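Protein-glutaminase (Chryseobacterium proteolyticum, PDB 2ZK9) catalyses the hydrolytic deamidation of glutamine side chains in proteins, turning them into glutamates and releasing ammonia. Local coordinates at residues 78-90 with 97-109. Residues are numbered along the deposited sequence; the frame is centred on the assembly and turned at random. Where two conformers were deposited one is given.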
loop_
_atom_site.group_PDB
_atom_site.type_symbol
_atom_site.label_atom_id
_atom_site.label_comp_id
_atom_site.label_asym_id
_atom_site.label_seq_id
_atom_site.Cartn_x
_atom_site.Cartn_y
_atom_site.Cartn_z
ATOM N N VAL A 78 9.456 -0.599 -12.307
ATOM C CA VAL A 78 10.201 -0.068 -11.170
ATOM C C VAL A 78 10.897 -1.232 -10.464
ATOM O O VAL A 78 10.494 -2.400 -10.535
ATOM C CB VAL A 78 9.289 0.670 -10.177
ATOM C CG1 VAL A 78 8.765 1.941 -10.832
ATOM C CG2 VAL A 78 8.204 -0.269 -9.652
ATOM N N ALA A 79 11.972 -0.897 -9.779
ATOM C CA ALA A 79 12.729 -1.826 -8.954
ATOM C C ALA A 79 12.676 -1.311 -7.529
ATOM O O ALA A 79 12.827 -0.115 -7.269
ATOM C CB ALA A 79 14.148 -1.928 -9.433
ATOM N N TRP A 80 12.515 -2.260 -6.612
ATOM C CA TRP A 80 12.394 -1.985 -5.193
ATOM C C TRP A 80 13.225 -2.942 -4.365
ATOM O O TRP A 80 13.411 -4.074 -4.767
ATOM C CB TRP A 80 10.946 -2.173 -4.820
ATOM C CG TRP A 80 9.900 -1.284 -5.340
ATOM C CD1 TRP A 80 9.935 0.062 -5.622
ATOM C CD2 TRP A 80 8.570 -1.761 -5.618
ATOM N NE1 TRP A 80 8.688 0.438 -6.050
ATOM C CE2 TRP A 80 7.833 -0.648 -6.037
ATOM C CE3 TRP A 80 7.909 -2.997 -5.515
ATOM C CZ2 TRP A 80 6.501 -0.757 -6.361
ATOM C CZ3 TRP A 80 6.573 -3.077 -5.834
ATOM C CH2 TRP A 80 5.899 -1.952 -6.226
ATOM N N SER A 81 13.627 -2.500 -3.165
ATOM C CA SER A 81 14.194 -3.389 -2.177
ATOM C C SER A 81 13.122 -3.898 -1.229
ATOM O O SER A 81 13.347 -4.942 -0.567
ATOM C CB SER A 81 15.295 -2.707 -1.402
ATOM O OG SER A 81 14.851 -1.540 -0.760
ATOM N N TYR A 82 11.999 -3.209 -1.096
ATOM C CA TYR A 82 10.895 -3.667 -0.289
ATOM C C TYR A 82 9.618 -3.032 -0.870
ATOM O O TYR A 82 9.672 -2.050 -1.573
ATOM C CB TYR A 82 11.007 -3.376 1.210
ATOM C CG TYR A 82 10.609 -1.988 1.591
ATOM C CD1 TYR A 82 11.479 -0.909 1.436
ATOM C CD2 TYR A 82 9.346 -1.701 2.105
ATOM C CE1 TYR A 82 11.047 0.362 1.799
ATOM C CE2 TYR A 82 8.942 -0.479 2.458
ATOM C CZ TYR A 82 9.780 0.573 2.296
ATOM O OH TYR A 82 9.352 1.809 2.696
ATOM N N HIS A 83 8.484 -3.620 -0.473
ATOM C CA HIS A 83 7.205 -3.022 -0.745
ATOM C C HIS A 83 6.287 -3.321 0.445
ATOM O O HIS A 83 6.536 -4.242 1.234
ATOM C CB HIS A 83 6.633 -3.561 -2.081
ATOM C CG HIS A 83 5.363 -2.852 -2.524
ATOM N ND1 HIS A 83 5.220 -1.499 -2.409
ATOM C CD2 HIS A 83 4.243 -3.354 -3.046
ATOM C CE1 HIS A 83 4.028 -1.197 -2.869
ATOM N NE2 HIS A 83 3.386 -2.315 -3.293
ATOM N N VAL A 84 5.223 -2.555 0.588
ATOM C CA VAL A 84 4.281 -2.695 1.664
ATOM C C VAL A 84 2.890 -2.345 1.137
ATOM O O VAL A 84 2.746 -1.453 0.301
ATOM C CB VAL A 84 4.675 -1.828 2.894
ATOM C CG1 VAL A 84 4.798 -0.361 2.564
ATOM C CG2 VAL A 84 3.722 -2.044 4.047
ATOM N N ALA A 85 1.886 -3.010 1.682
ATOM C CA ALA A 85 0.502 -2.680 1.477
ATOM C C ALA A 85 -0.290 -3.126 2.710
ATOM O O ALA A 85 0.248 -3.680 3.647
ATOM C CB ALA A 85 -0.030 -3.291 0.181
ATOM N N ILE A 86 -1.599 -2.811 2.700
ATOM C CA ILE A 86 -2.450 -3.214 3.817
ATOM C C ILE A 86 -3.005 -4.597 3.571
ATOM O O ILE A 86 -3.378 -4.958 2.452
ATOM C CB ILE A 86 -3.564 -2.172 4.099
ATOM C CG1 ILE A 86 -4.548 -1.961 2.954
ATOM C CG2 ILE A 86 -2.937 -0.882 4.592
ATOM C CD1 ILE A 86 -5.803 -1.250 3.375
ATOM N N LEU A 87 -3.058 -5.378 4.651
ATOM C CA LEU A 87 -3.529 -6.744 4.684
ATOM C C LEU A 87 -4.777 -6.761 5.574
ATOM O O LEU A 87 -4.665 -6.601 6.794
ATOM C CB LEU A 87 -2.441 -7.684 5.204
ATOM C CG LEU A 87 -2.812 -9.150 5.253
ATOM C CD1 LEU A 87 -2.967 -9.730 3.857
ATOM C CD2 LEU A 87 -1.810 -9.924 6.069
ATOM N N VAL A 88 -5.946 -6.844 4.951
ATOM C CA VAL A 88 -7.233 -6.677 5.590
ATOM C C VAL A 88 -7.861 -8.031 5.880
ATOM O O VAL A 88 -7.858 -8.930 5.077
ATOM C CB VAL A 88 -8.141 -5.852 4.658
ATOM C CG1 VAL A 88 -9.487 -5.500 5.317
ATOM C CG2 VAL A 88 -7.429 -4.580 4.240
ATOM N N SER A 89 -8.375 -8.193 7.106
ATOM C CA SER A 89 -9.105 -9.362 7.481
ATOM C C SER A 89 -10.585 -9.091 7.428
ATOM O O SER A 89 -11.024 -8.021 7.834
ATOM C CB SER A 89 -8.774 -9.731 8.921
ATOM O OG SER A 89 -7.426 -10.193 9.060
ATOM N N TYR A 90 -11.373 -10.049 6.935
ATOM C CA TYR A 90 -12.802 -9.889 6.820
ATOM C C TYR A 90 -13.458 -11.261 6.941
ATOM O O TYR A 90 -12.843 -12.280 6.700
ATOM C CB TYR A 90 -13.185 -9.193 5.488
ATOM C CG TYR A 90 -12.740 -10.066 4.335
ATOM C CD1 TYR A 90 -11.396 -10.091 3.942
ATOM C CD2 TYR A 90 -13.638 -10.886 3.681
ATOM C CE1 TYR A 90 -11.021 -10.910 2.899
ATOM C CE2 TYR A 90 -13.247 -11.711 2.659
ATOM C CZ TYR A 90 -11.930 -11.709 2.265
ATOM O OH TYR A 90 -11.545 -12.552 1.237
ATOM N N THR A 97 -13.005 -16.078 8.660
ATOM C CA THR A 97 -12.086 -14.974 8.359
ATOM C C THR A 97 -11.104 -15.338 7.284
ATOM O O THR A 97 -10.503 -16.403 7.258
ATOM C CB THR A 97 -11.301 -14.601 9.642
ATOM O OG1 THR A 97 -12.260 -14.243 10.629
ATOM C CG2 THR A 97 -10.428 -13.382 9.337
ATOM N N GLU A 98 -10.952 -14.442 6.352
ATOM C CA GLU A 98 -10.087 -14.406 5.196
ATOM C C GLU A 98 -9.249 -13.133 5.246
ATOM O O GLU A 98 -9.639 -12.156 5.893
ATOM C CB GLU A 98 -10.872 -14.487 3.879
ATOM C CG GLU A 98 -11.681 -15.775 3.735
ATOM C CD GLU A 98 -12.388 -15.996 2.416
ATOM O OE1 GLU A 98 -12.433 -15.092 1.546
ATOM O OE2 GLU A 98 -12.957 -17.089 2.247
ATOM N N LYS A 99 -8.155 -13.107 4.498
ATOM C CA LYS A 99 -7.344 -11.891 4.392
ATOM C C LYS A 99 -7.118 -11.587 2.926
ATOM O O LYS A 99 -6.925 -12.488 2.094
ATOM C CB LYS A 99 -5.993 -11.993 5.076
ATOM C CG LYS A 99 -6.057 -12.326 6.554
ATOM C CD LYS A 99 -4.710 -12.147 7.233
ATOM C CE LYS A 99 -4.738 -12.570 8.690
ATOM N NZ LYS A 99 -3.393 -12.425 9.298
ATOM N N ARG A 100 -7.044 -10.299 2.616
ATOM C CA ARG A 100 -6.665 -9.822 1.282
ATOM C C ARG A 100 -5.776 -8.605 1.404
ATOM O O ARG A 100 -5.970 -7.784 2.302
ATOM C CB ARG A 100 -7.869 -9.442 0.445
ATOM C CG ARG A 100 -8.820 -10.547 0.070
ATOM C CD ARG A 100 -8.261 -11.472 -0.961
ATOM N NE ARG A 100 -9.260 -12.500 -1.366
ATOM C CZ ARG A 100 -9.395 -13.633 -0.697
ATOM N NH1 ARG A 100 -8.669 -13.934 0.391
ATOM N NH2 ARG A 100 -10.317 -14.478 -1.155
ATOM N N ILE A 101 -4.858 -8.455 0.461
ATOM C CA ILE A 101 -4.162 -7.219 0.269
ATOM C C ILE A 101 -5.016 -6.238 -0.510
ATOM O O ILE A 101 -5.697 -6.617 -1.462
ATOM C CB ILE A 101 -2.844 -7.466 -0.522
ATOM C CG1 ILE A 101 -1.858 -8.315 0.264
ATOM C CG2 ILE A 101 -2.232 -6.171 -1.012
ATOM C CD1 ILE A 101 -1.107 -7.578 1.393
ATOM N N ILE A 102 -4.965 -4.957 -0.089
ATOM C CA ILE A 102 -5.448 -3.858 -0.921
ATOM C C ILE A 102 -4.244 -3.069 -1.337
ATOM O O ILE A 102 -3.489 -2.543 -0.498
ATOM C CB ILE A 102 -6.514 -3.011 -0.223
ATOM C CG1 ILE A 102 -7.780 -3.875 0.027
ATOM C CG2 ILE A 102 -6.802 -1.791 -1.034
ATOM C CD1 ILE A 102 -8.896 -3.178 0.774
ATOM N N ASP A 103 -3.998 -2.990 -2.651
ATOM C CA ASP A 103 -2.886 -2.225 -3.160
ATOM C C ASP A 103 -3.193 -1.785 -4.603
ATOM O O ASP A 103 -2.766 -2.417 -5.563
ATOM C CB ASP A 103 -1.574 -3.001 -3.174
ATOM C CG ASP A 103 -0.414 -2.190 -3.660
ATOM O OD1 ASP A 103 -0.609 -0.969 -3.976
ATOM O OD2 ASP A 103 0.689 -2.743 -3.725
ATOM N N PRO A 104 -3.894 -0.678 -4.756
ATOM C CA PRO A 104 -4.188 -0.156 -6.107
ATOM C C PRO A 104 -3.005 0.274 -6.913
ATOM O O PRO A 104 -3.183 0.561 -8.103
ATOM C CB PRO A 104 -5.138 1.016 -5.797
ATOM C CG PRO A 104 -5.809 0.662 -4.527
ATOM C CD PRO A 104 -4.673 0.049 -3.731
ATOM N N SER A 105 -1.812 0.364 -6.361
ATOM C CA SER A 105 -0.627 0.607 -7.192
ATOM C C SER A 105 -0.268 -0.594 -8.076
ATOM O O SER A 105 0.385 -0.407 -9.065
ATOM C CB SER A 105 0.579 1.099 -6.401
ATOM O OG SER A 105 1.221 0.091 -5.600
ATOM N N LEU A 106 -0.715 -1.778 -7.685
ATOM C CA LEU A 106 -0.471 -3.021 -8.418
ATOM C C LEU A 106 -1.751 -3.675 -8.908
ATOM O O LEU A 106 -1.684 -4.413 -9.891
ATOM C CB LEU A 106 0.372 -3.988 -7.597
ATOM C CG LEU A 106 1.783 -3.498 -7.276
ATOM C CD1 LEU A 106 2.479 -4.513 -6.368
ATOM C CD2 LEU A 106 2.587 -3.246 -8.524
ATOM N N PHE A 107 -2.844 -3.543 -8.198
ATOM C CA PHE A 107 -4.098 -4.200 -8.466
ATOM C C PHE A 107 -5.213 -3.183 -8.325
ATOM O O PHE A 107 -5.794 -2.957 -7.250
ATOM C CB PHE A 107 -4.291 -5.397 -7.525
ATOM C CG PHE A 107 -3.248 -6.445 -7.737
ATOM C CD1 PHE A 107 -3.407 -7.408 -8.701
ATOM C CD2 PHE A 107 -2.119 -6.474 -6.935
ATOM C CE1 PHE A 107 -2.495 -8.415 -8.884
ATOM C CE2 PHE A 107 -1.159 -7.444 -7.114
ATOM C CZ PHE A 107 -1.366 -8.425 -8.052
ATOM N N SER A 108 -5.560 -2.553 -9.421
ATOM C CA SER A 108 -6.517 -1.462 -9.417
ATOM C C SER A 108 -7.984 -1.857 -9.287
ATOM O O SER A 108 -8.836 -1.003 -9.030
ATOM C CB SER A 108 -6.388 -0.675 -10.753
ATOM O OG SER A 108 -6.467 -1.545 -11.873
ATOM N N SER A 109 -8.283 -3.150 -9.463
ATOM C CA SER A 109 -9.665 -3.578 -9.569
ATOM C C SER A 109 -10.261 -4.124 -8.291
ATOM O O SER A 109 -11.478 -4.194 -8.209
ATOM C CB SER A 109 -9.880 -4.588 -10.714
ATOM O OG SER A 109 -9.677 -3.941 -11.965
#
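His83 and Asp103 face each other where the two strands have already parted. Asp103 CB rests on the methyl of Ala85, 3.7 Å from Ala85 CB; with CG anti to the backbone N (chi1 -178°), the carboxylate is carried toward the imidazole. OD2 accepts a hydrogen bond from His83 NE2 at 2.8 Å, on its syn side and near the plane of the ring, the two planes turned 41° apart, and it accepts a second bond from Trp117 NE1. OD1 turns back on its own chain: it closes an Asx turn with Ser105 N and accepts from Ser105 OG at 2.7 Å. Losing this carboxylate to an alanine is likely to leave His83 NE2 without its acceptor and the imidazole freer to turn, even with Trp80 CH2 still over the ring's centre. The family belongs to the papain-like clan CA, and a histidine of 78-90 paired with an acid of 97-109 is consistent with the catalytic arrangement of that clan. Strands 82-90 and 97-102 pair as an antiparallel hairpin, with Leu87 and Ile101 packed on one face, CD1 to CD1 at 3.8 Å, and Ile86 against Ile102 on the other. Near the turn, Tyr90 lies across Glu98, its hydroxyl making a weak bond to Glu98 OE1 at 2.7 Å. Tyr90 OH also sits 3.1 Å from Arg100 CZ, over the face of the guanidinium, where no N-H points at it, while Arg100 NH1 is spent on Lys99 O. Glu98 OE2 goes to Asn92, and on the opposite face Lys99 reaches past Ser89 to a salt bridge with Glu61.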